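PDB 5DZQ: toxin-like protein from Paenibacillus larvae subsp. larvae BRL-230010, which probably transfers ADP-ribose from NAD+ to a target protein, as a mono-ADP-ribosyltransferase toxin of the C3-like group. Local coordinates for residues Q92-D97 against P153-L158. Numbering follows the deposited sequence.
Sequences QVYRGD and PVLTTL. With GOL (glycerol), chain F.
The first two strands in the order of the five-stranded mixed sheet pair here antiparallel, 92-97 with 154-158, with Val93 against Leu158, Arg95 against Thr156 and Asp97 against Val154 as the hydrogen-bonded pairs. Strand directions differ by 159°, and six backbone hydrogen bonds, two at each of these pairs, join them, among them Arg95 N to Thr156 O (2.9 Å). Tyr94 continues by backbone bonds to Ser142.

On one face, Tyr94 CD2 meets Leu155 CD2 obliquely at 3.7 Å. Tyr94 CG sits between the backbone N and the carbonyl carbon (chi1 76°), with the hydroxyl leading away from the partner strand to Phe149 N, its hydrogen-bond partner. Next to it, Thr157 OG1 donates to glycerol O3 (2.8 Å), while Gln92 NE2 reaches O2 of the same molecule and Gln92 OE1 accepts from O3, so this ligand, probably from the crystallisation liquor, spans both strands.

On the opposite face, Arg95 reaches along its own strand to Asp97: NE and NH2 grip one carboxylate oxygen each, side-on. The salt bridge from Arg95 NH2 to Asp97 OD1 is 2.8 Å, approached from 36° above the carboxylate plane. A water accepts from Thr156 OG1 (2.7 Å) and donates to both Arg95 O and Asp97 OD2. Arg95 O therefore receives two bonds, one from this water and one from Thr156 N.

Arg95 probably corresponds to the first-strand arginine of the R-S-E signature, as in related C3-like toxins, and its NH1 bonds to Ser140 O. These three held nitrogens should restrict guanidinium rotation, with Thr156 acting on Asp97 through water.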
loop_
_atom_site.group_PDB
_atom_site.type_symbol
_atom_site.label_atom_id
_atom_site.label_comp_id
_atom_site.label_asym_id
_atom_site.label_seq_id
_atom_site.Cartn_x
_atom_site.Cartn_y
_atom_site.Cartn_z
ATOM N N GLN B 92 10.527 -14.579 -13.742
ATOM C CA GLN B 92 9.224 -13.930 -13.918
ATOM C C GLN B 92 8.692 -13.411 -12.588
ATOM O O GLN B 92 8.640 -14.149 -11.614
ATOM C CB GLN B 92 8.204 -14.897 -14.519
ATOM C CG GLN B 92 8.517 -15.357 -15.920
ATOM C CD GLN B 92 7.833 -14.516 -16.984
ATOM O OE1 GLN B 92 6.735 -13.986 -16.772
ATOM N NE2 GLN B 92 8.477 -14.395 -18.138
ATOM N N VAL B 93 8.293 -12.144 -12.540
ATOM C CA VAL B 93 7.679 -11.603 -11.336
ATOM C C VAL B 93 6.392 -10.896 -11.714
ATOM O O VAL B 93 6.091 -10.746 -12.898
ATOM C CB VAL B 93 8.625 -10.641 -10.596
ATOM C CG1 VAL B 93 9.852 -11.407 -10.103
ATOM C CG2 VAL B 93 9.043 -9.497 -11.517
ATOM N N TYR B 94 5.620 -10.476 -10.713
ATOM C CA TYR B 94 4.347 -9.822 -10.991
ATOM C C TYR B 94 3.998 -8.732 -9.988
ATOM O O TYR B 94 4.550 -8.698 -8.881
ATOM C CB TYR B 94 3.215 -10.852 -11.035
ATOM C CG TYR B 94 2.750 -11.368 -9.696
ATOM C CD1 TYR B 94 3.369 -12.452 -9.088
ATOM C CD2 TYR B 94 1.667 -10.788 -9.054
ATOM C CE1 TYR B 94 2.923 -12.924 -7.859
ATOM C CE2 TYR B 94 1.227 -11.253 -7.840
ATOM C CZ TYR B 94 1.856 -12.320 -7.253
ATOM O OH TYR B 94 1.391 -12.788 -6.051
ATOM N N ARG B 95 3.062 -7.876 -10.406
ATOM C CA ARG B 95 2.533 -6.727 -9.648
ATOM C C ARG B 95 1.055 -6.588 -9.904
ATOM O O ARG B 95 0.650 -6.571 -11.059
ATOM C CB ARG B 95 3.169 -5.405 -10.098
ATOM C CG ARG B 95 4.457 -5.015 -9.467
ATOM C CD ARG B 95 4.638 -3.517 -9.645
ATOM N NE ARG B 95 3.501 -2.796 -9.076
ATOM C CZ ARG B 95 3.371 -2.511 -7.781
ATOM N NH1 ARG B 95 4.312 -2.880 -6.915
ATOM N NH2 ARG B 95 2.299 -1.862 -7.347
ATOM N N GLY B 96 0.248 -6.426 -8.862
ATOM C CA GLY B 96 -1.127 -5.991 -9.055
ATOM C C GLY B 96 -1.174 -4.473 -8.962
ATOM O O GLY B 96 -0.325 -3.868 -8.311
ATOM N N ASP B 97 -2.138 -3.845 -9.623
ATOM C CA ASP B 97 -2.304 -2.396 -9.496
ATOM C C ASP B 97 -3.771 -2.050 -9.675
ATOM O O ASP B 97 -4.525 -2.818 -10.278
ATOM C CB ASP B 97 -1.445 -1.638 -10.525
ATOM C CG ASP B 97 0.029 -1.563 -10.138
ATOM O OD1 ASP B 97 0.355 -0.865 -9.142
ATOM O OD2 ASP B 97 0.867 -2.188 -10.836
ATOM N N PRO B 153 -7.505 -4.952 -10.163
ATOM C CA PRO B 153 -7.979 -4.995 -11.554
ATOM C C PRO B 153 -6.869 -5.145 -12.599
ATOM O O PRO B 153 -7.120 -5.665 -13.685
ATOM C CB PRO B 153 -8.714 -3.651 -11.723
ATOM C CG PRO B 153 -8.292 -2.794 -10.556
ATOM C CD PRO B 153 -7.972 -3.746 -9.450
ATOM N N VAL B 154 -5.663 -4.701 -12.286
ATOM C CA VAL B 154 -4.571 -4.813 -13.241
ATOM C C VAL B 154 -3.510 -5.776 -12.733
ATOM O O VAL B 154 -3.152 -5.756 -11.559
ATOM C CB VAL B 154 -3.932 -3.444 -13.519
ATOM C CG1 VAL B 154 -2.868 -3.571 -14.612
ATOM C CG2 VAL B 154 -5.011 -2.458 -13.938
ATOM N N LEU B 155 -3.034 -6.642 -13.619
ATOM C CA LEU B 155 -1.963 -7.560 -13.280
ATOM C C LEU B 155 -0.862 -7.415 -14.317
ATOM O O LEU B 155 -1.098 -7.576 -15.517
ATOM C CB LEU B 155 -2.486 -9.006 -13.226
ATOM C CG LEU B 155 -1.639 -10.171 -12.687
ATOM C CD1 LEU B 155 -0.514 -10.575 -13.597
ATOM C CD2 LEU B 155 -1.094 -9.895 -11.290
ATOM N N THR B 156 0.346 -7.126 -13.850
ATOM C CA THR B 156 1.509 -7.030 -14.725
ATOM C C THR B 156 2.473 -8.164 -14.422
ATOM O O THR B 156 2.848 -8.348 -13.279
ATOM C CB THR B 156 2.247 -5.682 -14.540
ATOM O OG1 THR B 156 1.330 -4.603 -14.757
ATOM C CG2 THR B 156 3.406 -5.567 -15.516
ATOM N N THR B 157 2.861 -8.943 -15.427
ATOM C CA THR B 157 3.975 -9.867 -15.228
ATOM C C THR B 157 5.188 -9.312 -15.961
ATOM O O THR B 157 5.052 -8.741 -17.041
ATOM C CB THR B 157 3.669 -11.297 -15.728
ATOM O OG1 THR B 157 3.114 -11.242 -17.045
ATOM C CG2 THR B 157 2.691 -11.994 -14.797
ATOM N N LEU B 158 6.364 -9.464 -15.361
ATOM C CA LEU B 158 7.594 -8.920 -15.921
ATOM C C LEU B 158 8.659 -9.990 -16.020
ATOM O O LEU B 158 8.915 -10.716 -15.057
ATOM C CB LEU B 158 8.136 -7.763 -15.070
ATOM C CG LEU B 158 7.244 -6.544 -14.849
ATOM C CD1 LEU B 158 7.108 -6.221 -13.369
ATOM C CD2 LEU B 158 7.796 -5.350 -15.603
HETATM C C1 GOL F . 7.053 -11.191 -21.640
HETATM O O1 GOL F . 6.048 -10.356 -22.172
HETATM C C2 GOL F . 6.429 -12.163 -20.649
HETATM O O2 GOL F . 7.327 -13.234 -20.448
HETATM C C3 GOL F . 6.195 -11.440 -19.323
HETATM O O3 GOL F . 5.277 -12.186 -18.552
HETATM O O HOH W 1 0.131 -4.088 -12.432
#